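Long-range contacts in pre-crRNA processing endonuclease (Streptococcus pyogenes serotype M1, PDB 3VZH), which probably cleaves precursor CRISPR RNA as a Cas5d endoribonuclease of the subtype I-C CRISPR antiviral defence system: residues A[9-14]-A[146-151]; A[59-64]-A[98-103]; A[63-68]-A[157-162]. All coordinates share one frame; numbering follows the deposited sequence.

Contact 1 of 3, residues A[9-14]-A[146-151]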
loop_
_atom_site.group_PDB
_atom_site.type_symbol
_atom_site.label_atom_id
_atom_site.label_comp_id
_atom_site.label_asym_id
_atom_site.label_seq_id
_atom_site.Cartn_x
_atom_site.Cartn_y
_atom_site.Cartn_z
ATOM N N PHE A 9 1.424 -6.957 10.196
ATOM C CA PHE A 9 0.607 -5.877 10.741
ATOM C C PHE A 9 -0.526 -5.668 9.776
ATOM O O PHE A 9 -0.404 -5.985 8.569
ATOM C CB PHE A 9 1.444 -4.553 10.770
ATOM C CG PHE A 9 2.554 -4.623 11.772
ATOM C CD1 PHE A 9 2.265 -4.323 13.104
ATOM C CD2 PHE A 9 3.874 -4.956 11.385
ATOM C CE1 PHE A 9 3.250 -4.388 14.061
ATOM C CE2 PHE A 9 4.879 -5.020 12.336
ATOM C CZ PHE A 9 4.557 -4.750 13.672
ATOM N N TYR A 10 -1.638 -5.146 10.336
ATOM C CA TYR A 10 -2.892 -4.961 9.561
ATOM C C TYR A 10 -3.449 -3.599 9.886
ATOM O O TYR A 10 -3.498 -3.190 11.087
ATOM C CB TYR A 10 -3.904 -6.021 10.097
ATOM C CG TYR A 10 -3.392 -7.446 9.943
ATOM C CD1 TYR A 10 -3.649 -8.150 8.743
ATOM C CD2 TYR A 10 -2.671 -8.054 10.920
ATOM C CE1 TYR A 10 -3.204 -9.412 8.577
ATOM C CE2 TYR A 10 -2.223 -9.369 10.755
ATOM C CZ TYR A 10 -2.472 -9.978 9.540
ATOM O OH TYR A 10 -2.103 -11.286 9.280
ATOM N N VAL A 11 -3.922 -2.865 8.862
ATOM C CA VAL A 11 -4.471 -1.552 9.098
ATOM C C VAL A 11 -5.640 -1.366 8.209
ATOM O O VAL A 11 -5.685 -1.972 7.083
ATOM C CB VAL A 11 -3.498 -0.395 8.809
ATOM C CG1 VAL A 11 -2.454 -0.284 9.903
ATOM C CG2 VAL A 11 -2.861 -0.579 7.446
ATOM N N ARG A 12 -6.601 -0.598 8.684
ATOM C CA ARG A 12 -7.749 -0.174 7.853
ATOM C C ARG A 12 -7.481 1.271 7.418
ATOM O O ARG A 12 -7.289 2.161 8.285
ATOM C CB ARG A 12 -8.984 -0.212 8.713
ATOM C CG ARG A 12 -10.296 0.181 7.955
ATOM C CD ARG A 12 -11.465 -0.081 8.903
ATOM N NE ARG A 12 -12.724 -0.053 8.174
ATOM C CZ ARG A 12 -13.363 1.048 7.811
ATOM N NH1 ARG A 12 -12.830 2.256 8.050
ATOM N NH2 ARG A 12 -14.561 0.968 7.192
ATOM N N VAL A 13 -7.500 1.543 6.117
ATOM C CA VAL A 13 -7.299 2.895 5.653
ATOM C C VAL A 13 -8.537 3.275 4.868
ATOM O O VAL A 13 -8.986 2.484 3.968
ATOM C CB VAL A 13 -6.094 2.955 4.684
ATOM C CG1 VAL A 13 -5.803 4.397 4.295
ATOM C CG2 VAL A 13 -4.810 2.335 5.313
ATOM N N SER A 14 -9.070 4.455 5.158
ATOM C CA SER A 14 -10.317 4.931 4.494
ATOM C C SER A 14 -10.217 6.379 4.053
ATOM O O SER A 14 -9.368 7.126 4.540
ATOM C CB SER A 14 -11.489 4.679 5.406
ATOM O OG SER A 14 -11.376 5.481 6.598
ATOM N N GLY A 146 -6.361 10.471 3.995
ATOM C CA GLY A 146 -6.814 9.146 4.425
ATOM C C GLY A 146 -6.820 9.095 5.937
ATOM O O GLY A 146 -6.193 9.911 6.627
ATOM N N LEU A 147 -7.489 8.089 6.444
ATOM C CA LEU A 147 -7.588 7.841 7.876
ATOM C C LEU A 147 -7.076 6.446 8.098
ATOM O O LEU A 147 -7.571 5.502 7.428
ATOM C CB LEU A 147 -9.045 7.888 8.286
ATOM C CG LEU A 147 -9.409 7.283 9.659
ATOM C CD1 LEU A 147 -8.698 8.166 10.702
ATOM C CD2 LEU A 147 -10.942 7.265 9.843
ATOM N N VAL A 148 -6.123 6.275 9.015
ATOM C CA VAL A 148 -5.557 4.945 9.320
ATOM C C VAL A 148 -6.117 4.529 10.690
ATOM O O VAL A 148 -6.058 5.337 11.667
ATOM C CB VAL A 148 -4.026 5.032 9.451
ATOM C CG1 VAL A 148 -3.441 3.786 10.115
ATOM C CG2 VAL A 148 -3.442 5.096 8.029
ATOM N N ASP A 149 -6.670 3.338 10.765
ATOM C CA ASP A 149 -7.027 2.782 12.075
ATOM C C ASP A 149 -6.505 1.352 12.263
ATOM O O ASP A 149 -6.289 0.580 11.304
ATOM C CB ASP A 149 -8.568 2.800 12.320
ATOM C CG ASP A 149 -9.069 4.175 12.845
ATOM O OD1 ASP A 149 -8.469 4.746 13.777
ATOM O OD2 ASP A 149 -10.050 4.678 12.290
ATOM N N ASP A 150 -6.333 1.004 13.531
ATOM C CA ASP A 150 -5.833 -0.283 13.960
ATOM C C ASP A 150 -6.879 -1.390 13.741
ATOM O O ASP A 150 -8.086 -1.220 14.061
ATOM C CB ASP A 150 -5.574 -0.183 15.471
ATOM C CG ASP A 150 -4.635 -1.321 15.959
ATOM O OD1 ASP A 150 -4.246 -1.245 17.130
ATOM O OD2 ASP A 150 -4.199 -2.207 15.105
ATOM N N ILE A 151 -6.481 -2.469 13.047
ATOM C CA ILE A 151 -7.366 -3.681 13.085
ATOM C C ILE A 151 -6.468 -4.877 13.424
ATOM O O ILE A 151 -5.286 -4.775 13.268
ATOM C CB ILE A 151 -8.043 -3.927 11.745
ATOM C CG1 ILE A 151 -7.002 -4.105 10.607
ATOM C CG2 ILE A 151 -9.054 -2.780 11.438
ATOM C CD1 ILE A 151 -7.623 -4.579 9.257
HETATM O O HOH W 1 -2.161 -4.940 13.234
HETATM O O HOH W 2 -9.993 3.764 8.303
HETATM O O HOH W 3 -11.461 3.671 10.537
#
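Arg12 and Asp149 face each other as an antiparallel hydrogen-bonded pair that joins strand 9-14 to strand 147-150, the first and fourth strands of the ferredoxin-like (RRM) fold, in its 4-1-3-2 strand order. Arg12 N donates to Asp149 O at 2.9 Å and Asp149 N returns a bond to Arg12 O at 2.8 Å, each with an N-H...O angle of 169°. Ser14 and Leu147 form the same reciprocal pair, somewhat more bent, and Val13 and Val148 form the non-hydrogen-bonded pair between them, with no backbone bond to each other.

On the face carrying the valines, Val148 divides its isopropyl group between two neighbours. Its CG1, anti to the backbone N (chi1 165°), meets Val11 CG1 at 4.2 Å, while its CG2 meets Val13 CG2 at 4.1 Å. Ile45 and Ile49 of helix 39-49 and Ile129 of helix 118-130 close over this apolar group.

Next along the chain, Ile151 packs across strand 9-14. CG1 sits between the backbone N and the carbonyl carbon (chi1 58°), which brings it 3.7 Å from Tyr10 CB; CG2 goes to Arg12 CB, also at 3.7 Å, and CD1 rests on the backbone of Val11. Tyr156 of helix 153-158 touches Ile151. Here a water takes over the pairing, accepting from Tyr10 N and donating to Ile151 O.

The extended Arg12 side chain carries its guanidinium off along the other face. Its NH1 stays 5.6 Å from Asp149 OD2, too far for a salt bridge, and a water spans the gap, bonding to Asp149 OD2 and weakly to Arg12 NH1. Another water accepts from NH1, bonds to Ser14 OG and donates to Leu147 O at 3.1 Å, giving this carbonyl a second partner besides Ser14 N.

Contact 2 of 3, residues A[59-64]-A[98-103]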
loop_
_atom_site.group_PDB
_atom_site.type_symbol
_atom_site.label_atom_id
_atom_site.label_comp_id
_atom_site.label_asym_id
_atom_site.label_seq_id
_atom_site.Cartn_x
_atom_site.Cartn_y
_atom_site.Cartn_z
ATOM N N VAL A 59 4.619 -4.405 1.672
ATOM C CA VAL A 59 3.143 -4.563 1.628
ATOM C C VAL A 59 2.856 -5.867 0.888
ATOM O O VAL A 59 3.289 -6.032 -0.271
ATOM C CB VAL A 59 2.411 -3.383 0.919
ATOM C CG1 VAL A 59 0.916 -3.733 0.740
ATOM C CG2 VAL A 59 2.523 -2.097 1.812
ATOM N N THR A 60 2.132 -6.783 1.512
ATOM C CA THR A 60 1.990 -8.100 0.838
ATOM C C THR A 60 0.594 -8.343 0.267
ATOM O O THR A 60 0.413 -9.171 -0.666
ATOM C CB THR A 60 2.336 -9.279 1.750
ATOM O OG1 THR A 60 1.476 -9.278 2.901
ATOM C CG2 THR A 60 3.821 -9.210 2.133
ATOM N N GLU A 61 -0.402 -7.660 0.818
ATOM C CA GLU A 61 -1.792 -7.952 0.457
ATOM C C GLU A 61 -2.666 -6.739 0.740
ATOM O O GLU A 61 -2.395 -5.982 1.732
ATOM C CB GLU A 61 -2.306 -9.171 1.179
ATOM C CG GLU A 61 -3.514 -9.769 0.479
ATOM C CD GLU A 61 -3.870 -11.106 1.100
ATOM O OE1 GLU A 61 -4.449 -11.127 2.172
ATOM O OE2 GLU A 61 -3.555 -12.143 0.488
ATOM N N VAL A 62 -3.655 -6.486 -0.114
ATOM C CA VAL A 62 -4.716 -5.481 0.227
ATOM C C VAL A 62 -6.095 -6.012 -0.050
ATOM O O VAL A 62 -6.264 -6.830 -0.980
ATOM C CB VAL A 62 -4.497 -4.143 -0.535
ATOM C CG1 VAL A 62 -4.544 -4.299 -2.105
ATOM C CG2 VAL A 62 -5.537 -3.074 -0.084
ATOM N N LYS A 63 -7.069 -5.648 0.805
ATOM C CA LYS A 63 -8.454 -6.023 0.593
ATOM C C LYS A 63 -9.230 -4.758 0.270
ATOM O O LYS A 63 -9.197 -3.757 1.050
ATOM C CB LYS A 63 -9.134 -6.789 1.763
ATOM C CG LYS A 63 -8.329 -8.019 2.188
ATOM C CD LYS A 63 -8.961 -8.761 3.357
ATOM C CE LYS A 63 -10.241 -9.340 3.036
ATOM N NZ LYS A 63 -10.390 -10.522 3.976
ATOM N N VAL A 64 -9.846 -4.753 -0.912
ATOM C CA VAL A 64 -10.731 -3.647 -1.358
ATOM C C VAL A 64 -12.130 -3.928 -0.828
ATOM O O VAL A 64 -12.829 -4.843 -1.305
ATOM C CB VAL A 64 -10.669 -3.590 -2.939
ATOM C CG1 VAL A 64 -11.581 -2.483 -3.469
ATOM C CG2 VAL A 64 -9.231 -3.404 -3.411
ATOM N N LEU A 98 -7.981 -2.664 3.489
ATOM C CA LEU A 98 -7.277 -3.212 4.614
ATOM C C LEU A 98 -5.925 -3.670 4.049
ATOM O O LEU A 98 -5.868 -4.428 3.002
ATOM C CB LEU A 98 -8.093 -4.402 5.219
ATOM C CG LEU A 98 -9.578 -4.135 5.354
ATOM C CD1 LEU A 98 -10.154 -5.395 5.998
ATOM C CD2 LEU A 98 -9.876 -2.941 6.283
ATOM N N ILE A 99 -4.822 -3.282 4.701
ATOM C CA ILE A 99 -3.498 -3.556 4.176
ATOM C C ILE A 99 -2.857 -4.556 5.181
ATOM O O ILE A 99 -2.860 -4.305 6.391
ATOM C CB ILE A 99 -2.634 -2.262 4.143
ATOM C CG1 ILE A 99 -3.376 -1.145 3.372
ATOM C CG2 ILE A 99 -1.274 -2.505 3.460
ATOM C CD1 ILE A 99 -2.648 0.221 3.365
ATOM N N LYS A 100 -2.231 -5.576 4.638
ATOM C CA LYS A 100 -1.369 -6.532 5.384
ATOM C C LYS A 100 0.068 -6.232 4.977
ATOM O O LYS A 100 0.364 -6.157 3.781
ATOM C CB LYS A 100 -1.764 -7.941 4.991
ATOM C CG LYS A 100 -0.882 -9.004 5.639
ATOM C CD LYS A 100 -1.318 -10.415 5.148
ATOM C CE LYS A 100 -0.440 -11.495 5.819
ATOM N NZ LYS A 100 -0.735 -12.856 5.225
ATOM N N PHE A 101 0.958 -6.037 5.963
ATOM C CA PHE A 101 2.317 -5.701 5.615
ATOM C C PHE A 101 3.258 -6.180 6.726
ATOM O O PHE A 101 2.776 -6.522 7.817
ATOM C CB PHE A 101 2.467 -4.240 5.356
ATOM C CG PHE A 101 2.325 -3.342 6.587
ATOM C CD1 PHE A 101 3.476 -2.811 7.228
ATOM C CD2 PHE A 101 1.078 -2.976 7.014
ATOM C CE1 PHE A 101 3.316 -1.941 8.359
ATOM C CE2 PHE A 101 0.921 -2.132 8.129
ATOM C CZ PHE A 101 2.030 -1.595 8.761
ATOM N N HIS A 102 4.566 -6.161 6.468
ATOM C CA HIS A 102 5.538 -6.499 7.533
ATOM C C HIS A 102 6.747 -5.742 7.203
ATOM O O HIS A 102 6.724 -4.990 6.225
ATOM C CB HIS A 102 5.759 -8.013 7.581
ATOM C CG HIS A 102 6.409 -8.566 6.328
ATOM N ND1 HIS A 102 5.698 -9.066 5.301
ATOM C CD2 HIS A 102 7.800 -8.727 5.998
ATOM C CE1 HIS A 102 6.563 -9.507 4.325
ATOM N NE2 HIS A 102 7.861 -9.313 4.774
ATOM N N PHE A 103 7.763 -5.864 8.024
ATOM C CA PHE A 103 9.013 -5.232 7.622
ATOM C C PHE A 103 10.197 -6.181 7.743
ATOM O O PHE A 103 10.132 -7.178 8.459
ATOM C CB PHE A 103 9.277 -3.923 8.368
ATOM C CG PHE A 103 9.375 -4.035 9.873
ATOM C CD1 PHE A 103 8.262 -3.643 10.664
ATOM C CD2 PHE A 103 10.551 -4.456 10.491
ATOM C CE1 PHE A 103 8.337 -3.718 12.047
ATOM C CE2 PHE A 103 10.638 -4.492 11.876
ATOM C CZ PHE A 103 9.523 -4.132 12.649
HETATM O O HOH W 4 2.902 -8.988 5.292
HETATM O O HOH W 5 0.538 -11.942 2.578
#
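Thr60 and Glu61 both face Lys100, a classic beta bulge that shifts the register by one residue between two strands running at 168° to each other. Lys100 O takes both amides of the bulge: Thr60 N at 2.9 Å, and Glu61 N in a weak bond at 3.4 Å. Thr60 has the helix-like backbone angles (phi -108°, psi -24°) expected of the first bulge residue. Beyond it the regular pattern resumes, with Lys100 N donating to Glu61 O and with Lys63 and Leu98 bonded in both directions.

At the bulge Thr60 reaches both neighbours. Its CG2 comes to the edge of the His102 ring, 3.5 Å from CE1, while its OG1 lies 3.6 Å from CG of Lys100, whose fully extended chain runs past the hydroxyl. Two waters bond to OG1: one, in the plane of the imidazole, also bonds to His102 ND1 at 2.8 Å, and the other accepts from Lys100 NZ at 3.1 Å.

The two segments are the second and third strands of the ferredoxin-like (RRM) sheet, and their opposite face turns to helix 39-49. There Val59 CG1 meets Ile99 CG2 at 3.7 Å. Val59 CG2 lies against Phe101 CB; Asn43 and Val46 of the helix touch Val59, and Leu42 touches Val62. On this same face Val62 CG2 lies against a backbone oxygen, 3.4 Å from Leu98 O. On the face of Lys100, Glu61 touches the lysine through its CB, while its carboxylate is held by Tyr156 OH and Thr202 OG1.

Contact 3 of 3, residues A[63-68]-A[157-162]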
loop_
_atom_site.group_PDB
_atom_site.type_symbol
_atom_site.label_atom_id
_atom_site.label_comp_id
_atom_site.label_asym_id
_atom_site.label_seq_id
_atom_site.Cartn_x
_atom_site.Cartn_y
_atom_site.Cartn_z
ATOM N N LYS A 63 -7.069 -5.648 0.805
ATOM C CA LYS A 63 -8.454 -6.023 0.593
ATOM C C LYS A 63 -9.230 -4.758 0.270
ATOM O O LYS A 63 -9.197 -3.757 1.050
ATOM C CB LYS A 63 -9.134 -6.789 1.763
ATOM C CG LYS A 63 -8.329 -8.019 2.188
ATOM C CD LYS A 63 -8.961 -8.761 3.357
ATOM C CE LYS A 63 -10.241 -9.340 3.036
ATOM N NZ LYS A 63 -10.390 -10.522 3.976
ATOM N N VAL A 64 -9.846 -4.753 -0.912
ATOM C CA VAL A 64 -10.731 -3.647 -1.358
ATOM C C VAL A 64 -12.130 -3.928 -0.828
ATOM O O VAL A 64 -12.829 -4.843 -1.305
ATOM C CB VAL A 64 -10.669 -3.590 -2.939
ATOM C CG1 VAL A 64 -11.581 -2.483 -3.469
ATOM C CG2 VAL A 64 -9.231 -3.404 -3.411
ATOM N N ILE A 65 -12.540 -3.184 0.216
ATOM C CA ILE A 65 -13.771 -3.529 0.937
ATOM C C ILE A 65 -14.972 -2.960 0.276
ATOM O O ILE A 65 -16.037 -3.586 0.326
ATOM C CB ILE A 65 -13.669 -3.035 2.400
ATOM C CG1 ILE A 65 -12.472 -3.783 3.068
ATOM C CG2 ILE A 65 -14.966 -3.421 3.137
ATOM C CD1 ILE A 65 -12.532 -5.327 3.008
ATOM N N ASN A 66 -14.831 -1.777 -0.344
ATOM C CA ASN A 66 -16.032 -1.044 -0.834
ATOM C C ASN A 66 -16.215 -1.170 -2.343
ATOM O O ASN A 66 -15.194 -1.133 -3.092
ATOM C CB ASN A 66 -15.996 0.472 -0.503
ATOM C CG ASN A 66 -16.312 0.758 0.955
ATOM O OD1 ASN A 66 -16.565 -0.180 1.724
ATOM N ND2 ASN A 66 -16.259 2.070 1.364
ATOM N N GLN A 67 -17.493 -1.207 -2.750
ATOM C CA GLN A 67 -17.876 -0.917 -4.146
ATOM C C GLN A 67 -16.944 0.165 -4.771
ATOM O O GLN A 67 -16.737 1.271 -4.238
ATOM C CB GLN A 67 -19.333 -0.496 -4.205
ATOM C CG GLN A 67 -19.777 -0.126 -5.609
ATOM C CD GLN A 67 -21.259 0.158 -5.635
ATOM O OE1 GLN A 67 -21.976 0.011 -4.637
ATOM N NE2 GLN A 67 -21.719 0.503 -6.762
ATOM N N ILE A 68 -16.476 -0.099 -5.980
ATOM C CA ILE A 68 -15.649 0.859 -6.716
ATOM C C ILE A 68 -16.564 1.892 -7.391
ATOM O O ILE A 68 -17.432 1.495 -8.165
ATOM C CB ILE A 68 -14.800 0.136 -7.764
ATOM C CG1 ILE A 68 -13.697 -0.747 -7.079
ATOM C CG2 ILE A 68 -14.120 1.101 -8.767
ATOM C CD1 ILE A 68 -13.137 -1.766 -8.042
ATOM N N GLU A 157 -8.949 -10.882 8.307
ATOM C CA GLU A 157 -9.344 -12.115 7.676
ATOM C C GLU A 157 -10.867 -12.242 7.596
ATOM O O GLU A 157 -11.381 -12.814 6.641
ATOM C CB GLU A 157 -8.733 -13.326 8.462
ATOM C CG GLU A 157 -7.214 -13.305 8.260
ATOM C CD GLU A 157 -6.476 -14.444 8.921
ATOM O OE1 GLU A 157 -7.138 -15.231 9.653
ATOM O OE2 GLU A 157 -5.243 -14.538 8.698
ATOM N N THR A 158 -11.602 -11.704 8.560
ATOM C CA THR A 158 -13.018 -11.947 8.536
ATOM C C THR A 158 -13.854 -10.838 7.927
ATOM O O THR A 158 -15.043 -11.032 7.701
ATOM C CB THR A 158 -13.529 -12.367 9.918
ATOM O OG1 THR A 158 -13.431 -11.239 10.787
ATOM C CG2 THR A 158 -12.665 -13.459 10.410
ATOM N N THR A 159 -13.243 -9.697 7.554
ATOM C CA THR A 159 -14.090 -8.616 7.059
ATOM C C THR A 159 -14.471 -8.945 5.623
ATOM O O THR A 159 -13.569 -9.261 4.830
ATOM C CB THR A 159 -13.335 -7.270 7.047
ATOM O OG1 THR A 159 -13.088 -6.851 8.415
ATOM C CG2 THR A 159 -14.152 -6.160 6.396
ATOM N N VAL A 160 -15.771 -8.830 5.291
ATOM C CA VAL A 160 -16.234 -9.260 3.966
ATOM C C VAL A 160 -16.073 -8.104 2.962
ATOM O O VAL A 160 -16.502 -6.944 3.233
ATOM C CB VAL A 160 -17.716 -9.704 4.011
ATOM C CG1 VAL A 160 -18.144 -10.194 2.638
ATOM C CG2 VAL A 160 -17.912 -10.842 5.008
ATOM N N SER A 161 -15.426 -8.405 1.836
ATOM C CA SER A 161 -15.309 -7.384 0.717
ATOM C C SER A 161 -16.670 -7.329 -0.040
ATOM O O SER A 161 -17.361 -8.367 -0.217
ATOM C CB SER A 161 -14.325 -7.880 -0.283
ATOM O OG SER A 161 -14.204 -7.015 -1.469
ATOM N N TYR A 162 -17.017 -6.121 -0.496
ATOM C CA TYR A 162 -18.114 -5.901 -1.463
ATOM C C TYR A 162 -17.941 -6.906 -2.644
ATOM O O TYR A 162 -18.955 -7.405 -3.160
ATOM C CB TYR A 162 -18.078 -4.443 -1.963
ATOM C CG TYR A 162 -19.231 -4.134 -2.967
ATOM C CD1 TYR A 162 -20.547 -3.913 -2.521
ATOM C CD2 TYR A 162 -19.011 -4.146 -4.362
ATOM C CE1 TYR A 162 -21.570 -3.659 -3.437
ATOM C CE2 TYR A 162 -20.021 -3.875 -5.280
ATOM C CZ TYR A 162 -21.270 -3.596 -4.837
ATOM O OH TYR A 162 -22.221 -3.346 -5.766
#
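Ser161 and Tyr162 hydrogen-bond to successive carbonyls, Val64 O and Ile65 O, and so fix the chain leaving helix 153-158 against the end of the second strand of the ferredoxin-like (RRM) fold. The two segments run in nearly the same direction here, on the protein surface.

Two direct hydrogen bonds make the polar part. Tyr162 N donates to Ile65 O at 2.8 Å, approaching from above the carbonyl plane (36° out of it). The hydroxyl of Ser161 donates from OG to Val64 O at 2.6 Å, nearly along the C=O axis. Since Ser161 OG also bonds to the backbone N of Tyr163, one hydroxyl links the segment after the helix to Val64 and to its own chain.

The aromatic contact lies next to them. Gln67 CB sits 3.5 Å from the centroid of the Tyr162 ring, only 9° off the ring normal, a CH-pi contact over one face. From there the extended glutamine chain follows the ring in the direction of its hydroxyl, so that its amide lies almost parallel to the ring plane and OE1 comes 3.6 Å from Tyr162 OH.

Apolar packing is centred on Ile65. Its CD1 meets Thr159 CG2 at 3.8 Å, the two side chains crossing at about a right angle, and Leu98 of the adjoining strand backs both. Thr159 is the first residue to leave the helical conformation, and its OG1 bonds back to Glu155 O.

Electrostatics enter through Lys63, whose chain bends at chi3 (65°) to bring the ammonium to the C-terminal end of the helix. There NZ bonds to Tyr156 O and makes a cation-pi contact with the Tyr156 ring; a charge at the helix terminus probably gains from the dipole. The same NZ lies 3.5 Å from Thr159 O.

In the fold
From the N terminus, strand 9-15 pairs with strand 147-150, so contact 1 closes a long loop of 131 residues. Within that loop, contact 2 closes a shorter one, pairing strands 55-64 and 95-105. Contact 3 starts from the end of strand 55-64, sharing Lys63 and Val64 with contact 2, and closes a loop of 88 residues; it crosses contact 1 because its second segment runs from the end of helix 153-158 into the loop after it, beyond strand 147-150. Strands 9-15 and 95-105 are neighbours, which unites contacts 1 and 2 in one sheet: Val11 O lies 2.9 Å from Ile99 N, a probable hydrogen bond. Leu98 likewise joins contacts 2 and 3, packing on Ile65 and Thr159.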